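Local coordinates for outer surface protein (Borrelia burgdorferi, PDB 5IZT) that is of unconfirmed function but belongs to the PFam54 family of Borrelia surface lipoproteins, some of whose members, such as CspA, bind complement regulators, at residues L255-D259 against Q260-E264; H280-I283 against R284-I288; T293-S296 against F297-L301. All coordinates share one frame; numbering follows the deposited sequence. Where two conformers were deposited one is given.

Overall arrangement
The modelled chain is all helix and loop, and the three contacts follow one another along it. Contact 1 is the turn between helix 243-255 and helix 260-274; contacts 2 and 3 are both turns of the long helix 280-316, their centres about 19 Å apart. Contact 3 lies deepest, its centre about 7 Å from the centre of the chain, and it touches contact 1 directly: CA of Leu255 comes to 3.4 Å from OE1 of Gln294. Contact 2 touches neither, its nearest atoms about 6 Å from contact 1 and about 5 Å from contact 3. Arg343 of helix 322-359 ties contacts 1 and 3 together, pairing with Asp257 and Gln294.

Contact 1. Residues L255-D259 against Q260-E264; sequences LMDFD and QYKIE
Asp259 caps the helix that starts at Gln260, and its carboxylate takes the main-chain N-H of Lys262. OD1 lies 3.1 Å from Lys262 N in a nearly straight bond, but the donor stands above the carboxylate plane, about 60° out of it. The torsion that makes this possible sets CG of Asp259 opposite its own backbone N (chi1 -176°), which brings the carboxylate forward to the first turn. The first regular helical bond runs from Ile263 N to Asp259 O at 3.0 Å.

The charged groups are more loosely arranged. The Lys262 side chain crosses that of Asp259 at about a right angle, with CG 3.4 Å from OD2 of Asp259. In the conformer given it then bends at chi3, which takes CE to 3.5 Å from Met256 O, and NZ stops 4.4 Å from OD2 of Asp259, too far for a salt bridge. A water donates to that oxygen; its link to NZ is weak and doubtful. OD1 of Asp257 forms a salt bridge with Arg343.

Apolar packing closes the inner side, where Met256 CB meets Ile263 CG1 at 3.6 Å. The preceding helix 243-255 ends in a Schellman motif, with Asp257 at C-prime in a positive-phi conformation. Around this turn, Met256 rests on Trp346 of helix 322-359, Ile263 on Tyr253 of helix 243-255, and Phe258 on the loop residues Asn200 and Phe202.

Contact 2. Residues H280-I283 against R284-I288; sequences HSLI and RELMI
Side chains one turn apart meet here at the start of the long helix 280-316, with Leu282 against Leu286 on a buried side and Ser281 near Arg284 on a more open one. Four successive i to i+4 backbone bonds hold the turn, from Arg284 N to His280 O through to Met287 N to Ile283 O, all close to 3.0 Å.

On the apolar side, CD1 of Leu282 comes to 3.9 Å from CG of Leu286, the two chains crossing at a slant. Leu282 sets CG opposite its backbone N (chi1 167°), which sends the isobutyl group forward along the helix toward its partner. Leu286 CG in turn sits 3.3 Å from the carbonyl oxygen of Leu282.

The polar side is only loosely joined. Arg284 spends its NE on a hydrogen bond to Leu220 O, and its chain runs extended from CG to NE past the preceding turn, with CG 3.5 Å from His280 O. In the conformer given, Ser281 OG lies beside the rim of the guanidinium and close to level with it, 4.4 Å from NH1; a water link between the two is weak at NH1 and doubtful.

OE2 of Glu285 is hydrogen-bonded to NE2 of Gln382 of helix 366-395, which also receives Leu286 on Leu378 and Met381. Ile283 packs on Met270 and Leu273 of helix 260-274, while His280 stacks its ring on Tyr274.

Contact 3. Residues T293-S296 against F297-L301; sequences TQIS and FELAL
Gln294 and Glu298 form an i to i+4 side-chain hydrogen bond along the long α-helix 280-316 of this helical domain. NE2 of Gln294 gives OE2 of Glu298 a nearly straight bond of 3.0 Å (N-H...O 168°). The carboxylate oxygen lies almost in the amide plane and accepts through its anti lone pair, although the two flat groups are turned 79° apart. Gln294 gets there by placing CG opposite its backbone N and then bending at chi2, which swings the amide forward along the helix. Glu298 answers with an extended chain, its CG 3.4 Å from Gln294 O. Both groups have second partners, Arg343 for OE1 of Gln294 and Lys251 for OE1 of Glu298, so each flat end is gripped at both of its polar atoms, which should restrain its rotation.

Phe297 sets CG opposite its backbone N (chi1 175°), and its ring makes a cation-pi contact with Arg343; its CD2 is 4.0 Å from NE2 of Gln294. The OG of Ser296 goes to Arg385 of helix 366-395. Ile295 and Leu299 run alongside one another in the same direction, with CG2 of Ile295 4.0 Å from CD1 of Leu299.

Contact 1. Residues L255-D259 against Q260-E264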
loop_
_atom_site.group_PDB
_atom_site.type_symbol
_atom_site.label_atom_id
_atom_site.label_comp_id
_atom_site.label_asym_id
_atom_site.label_seq_id
_atom_site.Cartn_x
_atom_site.Cartn_y
_atom_site.Cartn_z
ATOM N N LEU A 255 -2.790 -2.514 -3.691
ATOM C CA LEU A 255 -3.041 -2.349 -2.264
ATOM C C LEU A 255 -4.346 -3.022 -1.849
ATOM O O LEU A 255 -4.447 -3.580 -0.743
ATOM C CB LEU A 255 -3.083 -0.855 -1.929
ATOM C CG LEU A 255 -3.507 -0.471 -0.517
ATOM C CD1 LEU A 255 -2.521 -1.018 0.528
ATOM C CD2 LEU A 255 -3.627 1.059 -0.449
ATOM N N MET A 256 -5.352 -2.969 -2.725
ATOM C CA MET A 256 -6.651 -3.604 -2.535
ATOM C C MET A 256 -6.685 -5.036 -3.051
ATOM O O MET A 256 -7.777 -5.595 -3.243
ATOM C CB MET A 256 -7.734 -2.766 -3.228
ATOM C CG MET A 256 -7.659 -1.327 -2.814
ATOM S SD MET A 256 -8.251 -1.213 -1.119
ATOM C CE MET A 256 -10.007 -1.157 -1.455
ATOM N N ASP A 257 -5.515 -5.642 -3.292
ATOM C CA ASP A 257 -5.390 -7.046 -3.707
ATOM C C ASP A 257 -6.146 -7.355 -4.999
ATOM O O ASP A 257 -6.636 -8.475 -5.202
ATOM C CB ASP A 257 -5.817 -7.980 -2.575
ATOM C CG ASP A 257 -4.882 -7.881 -1.371
ATOM O OD1 ASP A 257 -3.648 -7.900 -1.562
ATOM O OD2 ASP A 257 -5.374 -7.778 -0.236
ATOM N N PHE A 258 -6.214 -6.367 -5.887
ATOM C CA PHE A 258 -6.876 -6.502 -7.187
ATOM C C PHE A 258 -8.288 -7.073 -7.042
ATOM O O PHE A 258 -8.760 -7.833 -7.889
ATOM C CB PHE A 258 -6.019 -7.335 -8.141
ATOM C CG PHE A 258 -4.657 -6.732 -8.394
ATOM C CD1 PHE A 258 -4.515 -5.618 -9.209
ATOM C CD2 PHE A 258 -3.540 -7.253 -7.778
ATOM C CE1 PHE A 258 -3.260 -5.047 -9.417
ATOM C CE2 PHE A 258 -2.286 -6.694 -7.982
ATOM C CZ PHE A 258 -2.141 -5.593 -8.786
ATOM N N ASP A 259 -8.976 -6.678 -5.966
ATOM C CA ASP A 259 -10.356 -7.100 -5.683
ATOM C C ASP A 259 -11.306 -6.092 -6.332
ATOM O O ASP A 259 -11.516 -4.996 -5.808
ATOM C CB ASP A 259 -10.563 -7.198 -4.174
ATOM C CG ASP A 259 -11.944 -7.738 -3.767
ATOM O OD1 ASP A 259 -12.965 -7.440 -4.404
ATOM O OD2 ASP A 259 -12.021 -8.435 -2.740
ATOM N N GLN A 260 -11.901 -6.472 -7.465
ATOM C CA GLN A 260 -12.747 -5.544 -8.216
ATOM C C GLN A 260 -13.883 -5.007 -7.355
ATOM O O GLN A 260 -14.192 -3.809 -7.382
ATOM C CB GLN A 260 -13.312 -6.244 -9.454
ATOM C CG GLN A 260 -14.328 -5.405 -10.232
ATOM C CD GLN A 260 -15.232 -6.241 -11.154
ATOM O OE1 GLN A 260 -15.758 -7.290 -10.764
ATOM N NE2 GLN A 260 -15.415 -5.766 -12.382
ATOM N N TYR A 261 -14.521 -5.885 -6.583
ATOM C CA TYR A 261 -15.630 -5.445 -5.728
ATOM C C TYR A 261 -15.203 -4.341 -4.775
ATOM O O TYR A 261 -15.852 -3.287 -4.693
ATOM C CB TYR A 261 -16.171 -6.619 -4.924
ATOM C CG TYR A 261 -17.329 -6.222 -4.040
ATOM C CD1 TYR A 261 -18.583 -5.938 -4.575
ATOM C CD2 TYR A 261 -17.140 -6.038 -2.671
ATOM C CE1 TYR A 261 -19.640 -5.578 -3.753
ATOM C CE2 TYR A 261 -18.182 -5.656 -1.843
ATOM C CZ TYR A 261 -19.427 -5.421 -2.389
ATOM O OH TYR A 261 -20.462 -5.032 -1.569
ATOM N N LYS A 262 -14.129 -4.575 -4.005
ATOM C CA LYS A 262 -13.702 -3.587 -3.013
ATOM C C LYS A 262 -13.254 -2.291 -3.672
ATOM O O LYS A 262 -13.524 -1.203 -3.161
ATOM C CB LYS A 262 -12.564 -4.145 -2.151
ATOM C CG LYS A 262 -12.891 -5.427 -1.411
ATOM C CD LYS A 262 -11.818 -5.772 -0.365
ATOM C CE LYS A 262 -10.392 -5.591 -0.898
ATOM N NZ LYS A 262 -9.385 -6.257 -0.002
ATOM N N ILE A 263 -12.541 -2.388 -4.801
ATOM C CA ILE A 263 -12.089 -1.179 -5.487
ATOM C C ILE A 263 -13.280 -0.374 -6.005
ATOM O O ILE A 263 -13.301 0.865 -5.897
ATOM C CB ILE A 263 -11.098 -1.542 -6.610
ATOM C CG1 ILE A 263 -9.847 -2.214 -6.027
ATOM C CG2 ILE A 263 -10.693 -0.301 -7.443
ATOM C CD1 ILE A 263 -9.012 -2.920 -7.109
ATOM N N GLU A 264 -14.286 -1.057 -6.561
ATOM C CA GLU A 264 -15.473 -0.340 -7.022
ATOM C C GLU A 264 -16.208 0.315 -5.859
ATOM O O GLU A 264 -16.696 1.444 -5.991
ATOM C CB GLU A 264 -16.412 -1.281 -7.784
ATOM C CG GLU A 264 -17.670 -0.612 -8.332
ATOM C CD GLU A 264 -17.413 0.285 -9.545
ATOM O OE1 GLU A 264 -18.224 1.210 -9.797
ATOM O OE2 GLU A 264 -16.413 0.065 -10.250
HETATM O O HOH W 1 -9.502 -9.427 -1.476
#

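Contact 2. Residues H280-I283 against R284-I288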
loop_
_atom_site.group_PDB
_atom_site.type_symbol
_atom_site.label_atom_id
_atom_site.label_comp_id
_atom_site.label_asym_id
_atom_site.label_seq_id
_atom_site.Cartn_x
_atom_site.Cartn_y
_atom_site.Cartn_z
ATOM N N HIS A 280 -12.510 17.706 -1.043
ATOM C CA HIS A 280 -11.447 17.271 -1.947
ATOM C C HIS A 280 -10.112 17.077 -1.225
ATOM O O HIS A 280 -9.364 16.154 -1.561
ATOM C CB HIS A 280 -11.322 18.265 -3.105
ATOM C CG HIS A 280 -12.492 18.223 -4.036
ATOM N ND1 HIS A 280 -12.597 19.017 -5.160
ATOM C CD2 HIS A 280 -13.620 17.467 -3.997
ATOM C CE1 HIS A 280 -13.737 18.750 -5.778
ATOM N NE2 HIS A 280 -14.380 17.820 -5.086
ATOM N N SER A 281 -9.798 17.892 -0.213
ATOM C CA SER A 281 -8.538 17.682 0.504
ATOM C C SER A 281 -8.545 16.357 1.253
ATOM O O SER A 281 -7.508 15.689 1.357
ATOM C CB SER A 281 -8.267 18.844 1.461
ATOM O OG SER A 281 -8.190 20.076 0.756
ATOM N N LEU A 282 -9.704 15.960 1.790
ATOM C CA LEU A 282 -9.807 14.670 2.458
ATOM C C LEU A 282 -9.561 13.531 1.477
ATOM O O LEU A 282 -8.838 12.579 1.780
ATOM C CB LEU A 282 -11.186 14.519 3.100
ATOM C CG LEU A 282 -11.553 13.101 3.564
ATOM C CD1 LEU A 282 -10.628 12.607 4.671
ATOM C CD2 LEU A 282 -13.037 13.008 3.999
ATOM N N ILE A 283 -10.172 13.610 0.298
ATOM C CA ILE A 283 -9.979 12.585 -0.722
ATOM C C ILE A 283 -8.503 12.466 -1.084
ATOM O O ILE A 283 -7.970 11.351 -1.208
ATOM C CB ILE A 283 -10.835 12.903 -1.966
ATOM C CG1 ILE A 283 -12.321 12.860 -1.642
ATOM C CG2 ILE A 283 -10.553 11.899 -3.089
ATOM C CD1 ILE A 283 -13.209 13.373 -2.840
ATOM N N ARG A 284 -7.824 13.606 -1.258
ATOM C CA ARG A 284 -6.385 13.588 -1.526
ATOM C C ARG A 284 -5.624 12.860 -0.416
ATOM O O ARG A 284 -4.801 11.977 -0.692
ATOM C CB ARG A 284 -5.847 15.017 -1.681
ATOM C CG ARG A 284 -6.235 15.710 -2.989
ATOM C CD ARG A 284 -5.570 17.079 -3.156
ATOM N NE ARG A 284 -5.955 17.675 -4.437
ATOM C CZ ARG A 284 -6.739 18.744 -4.565
ATOM N NH1 ARG A 284 -7.215 19.355 -3.487
ATOM N NH2 ARG A 284 -7.030 19.211 -5.772
ATOM N N GLU A 285 -5.862 13.242 0.847
ATOM C CA GLU A 285 -5.157 12.599 1.958
ATOM C C GLU A 285 -5.432 11.095 1.997
ATOM O O GLU A 285 -4.522 10.307 2.282
ATOM C CB GLU A 285 -5.537 13.227 3.300
ATOM C CG GLU A 285 -5.151 14.698 3.494
ATOM C CD GLU A 285 -5.349 15.166 4.949
ATOM O OE1 GLU A 285 -6.487 15.498 5.342
ATOM O OE2 GLU A 285 -4.357 15.164 5.716
ATOM N N LEU A 286 -6.681 10.674 1.752
ATOM C CA LEU A 286 -6.989 9.243 1.780
ATOM C C LEU A 286 -6.213 8.502 0.706
ATOM O O LEU A 286 -5.583 7.471 0.979
ATOM C CB LEU A 286 -8.493 8.983 1.597
ATOM C CG LEU A 286 -9.389 9.462 2.746
ATOM C CD1 LEU A 286 -10.844 9.426 2.295
ATOM C CD2 LEU A 286 -9.177 8.590 3.979
ATOM N N MET A 287 -6.258 9.003 -0.532
ATOM C CA MET A 287 -5.592 8.293 -1.621
ATOM C C MET A 287 -4.075 8.347 -1.468
ATOM O O MET A 287 -3.386 7.352 -1.731
ATOM C CB MET A 287 -6.012 8.865 -2.978
ATOM C CG MET A 287 -5.333 8.144 -4.150
ATOM S SD MET A 287 -5.660 6.355 -4.204
ATOM C CE MET A 287 -7.423 6.326 -4.572
ATOM N N ILE A 288 -3.536 9.492 -1.040
ATOM C CA ILE A 288 -2.091 9.578 -0.828
ATOM C C ILE A 288 -1.654 8.573 0.236
ATOM O O ILE A 288 -0.585 7.958 0.124
ATOM C CB ILE A 288 -1.684 11.019 -0.455
ATOM C CG1 ILE A 288 -1.718 11.929 -1.683
ATOM C CG2 ILE A 288 -0.286 11.046 0.208
ATOM C CD1 ILE A 288 -1.556 13.415 -1.360
HETATM O O HOH W 2 -5.614 20.016 -0.757
#

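Contact 3. Residues T293-S296 against F297-L301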
loop_
_atom_site.group_PDB
_atom_site.type_symbol
_atom_site.label_atom_id
_atom_site.label_comp_id
_atom_site.label_asym_id
_atom_site.label_seq_id
_atom_site.Cartn_x
_atom_site.Cartn_y
_atom_site.Cartn_z
ATOM N N THR A 293 1.458 3.895 1.110
ATOM C CA THR A 293 1.600 2.613 1.783
ATOM C C THR A 293 2.109 1.548 0.819
ATOM O O THR A 293 3.042 0.797 1.136
ATOM C CB THR A 293 0.264 2.181 2.376
ATOM O OG1 THR A 293 -0.104 3.073 3.416
ATOM C CG2 THR A 293 0.336 0.755 2.949
ATOM N N GLN A 294 1.481 1.442 -0.348
ATOM C CA GLN A 294 1.877 0.391 -1.281
ATOM C C GLN A 294 3.252 0.676 -1.873
ATOM O O GLN A 294 4.053 -0.246 -2.074
ATOM C CB GLN A 294 0.831 0.245 -2.390
ATOM C CG GLN A 294 1.100 -0.930 -3.349
ATOM C CD GLN A 294 0.941 -2.283 -2.677
ATOM O OE1 GLN A 294 0.291 -2.395 -1.640
ATOM N NE2 GLN A 294 1.539 -3.316 -3.267
ATOM N N ILE A 295 3.552 1.948 -2.153
ATOM C CA ILE A 295 4.834 2.268 -2.765
ATOM C C ILE A 295 5.963 1.921 -1.806
ATOM O O ILE A 295 6.947 1.273 -2.187
ATOM C CB ILE A 295 4.877 3.748 -3.174
ATOM C CG1 ILE A 295 3.915 3.981 -4.358
ATOM C CG2 ILE A 295 6.316 4.147 -3.502
ATOM C CD1 ILE A 295 3.657 5.460 -4.684
ATOM N N SER A 296 5.841 2.353 -0.548
ATOM C CA SER A 296 6.881 2.039 0.436
ATOM C C SER A 296 6.989 0.544 0.668
ATOM O O SER A 296 8.093 0.023 0.857
ATOM C CB SER A 296 6.606 2.737 1.766
ATOM O OG SER A 296 6.817 4.141 1.680
ATOM N N PHE A 297 5.847 -0.144 0.737
ATOM C CA PHE A 297 5.836 -1.600 0.907
ATOM C C PHE A 297 6.657 -2.286 -0.181
ATOM O O PHE A 297 7.519 -3.127 0.111
ATOM C CB PHE A 297 4.382 -2.096 0.904
ATOM C CG PHE A 297 4.231 -3.583 0.958
ATOM C CD1 PHE A 297 4.379 -4.268 2.165
ATOM C CD2 PHE A 297 3.918 -4.298 -0.174
ATOM C CE1 PHE A 297 4.214 -5.649 2.221
ATOM C CE2 PHE A 297 3.757 -5.693 -0.129
ATOM C CZ PHE A 297 3.918 -6.363 1.068
ATOM N N GLU A 298 6.424 -1.926 -1.447
ATOM C CA GLU A 298 7.149 -2.580 -2.537
ATOM C C GLU A 298 8.638 -2.244 -2.510
ATOM O O GLU A 298 9.483 -3.100 -2.820
ATOM C CB GLU A 298 6.526 -2.192 -3.886
ATOM C CG GLU A 298 5.131 -2.782 -4.093
ATOM C CD GLU A 298 4.501 -2.417 -5.437
ATOM O OE1 GLU A 298 5.218 -1.947 -6.348
ATOM O OE2 GLU A 298 3.269 -2.597 -5.569
ATOM N N LEU A 299 8.987 -0.995 -2.192
ATOM C CA LEU A 299 10.402 -0.636 -2.093
ATOM C C LEU A 299 11.081 -1.385 -0.943
ATOM O O LEU A 299 12.250 -1.776 -1.046
ATOM C CB LEU A 299 10.551 0.882 -1.921
ATOM C CG LEU A 299 10.229 1.785 -3.120
ATOM C CD1 LEU A 299 10.142 3.220 -2.670
ATOM C CD2 LEU A 299 11.295 1.643 -4.222
ATOM N N ALA A 300 10.353 -1.608 0.151
ATOM C CA ALA A 300 10.919 -2.307 1.301
ATOM C C ALA A 300 11.179 -3.771 0.981
ATOM O O ALA A 300 12.179 -4.345 1.434
ATOM C CB ALA A 300 9.987 -2.164 2.509
ATOM N N LEU A 301 10.294 -4.401 0.208
ATOM C CA LEU A 301 10.556 -5.779 -0.199
ATOM C C LEU A 301 11.880 -5.884 -0.946
ATOM O O LEU A 301 12.735 -6.706 -0.600
ATOM C CB LEU A 301 9.406 -6.299 -1.066
ATOM C CG LEU A 301 8.040 -6.397 -0.384
ATOM C CD1 LEU A 301 7.025 -6.781 -1.447
ATOM C CD2 LEU A 301 8.033 -7.419 0.769
#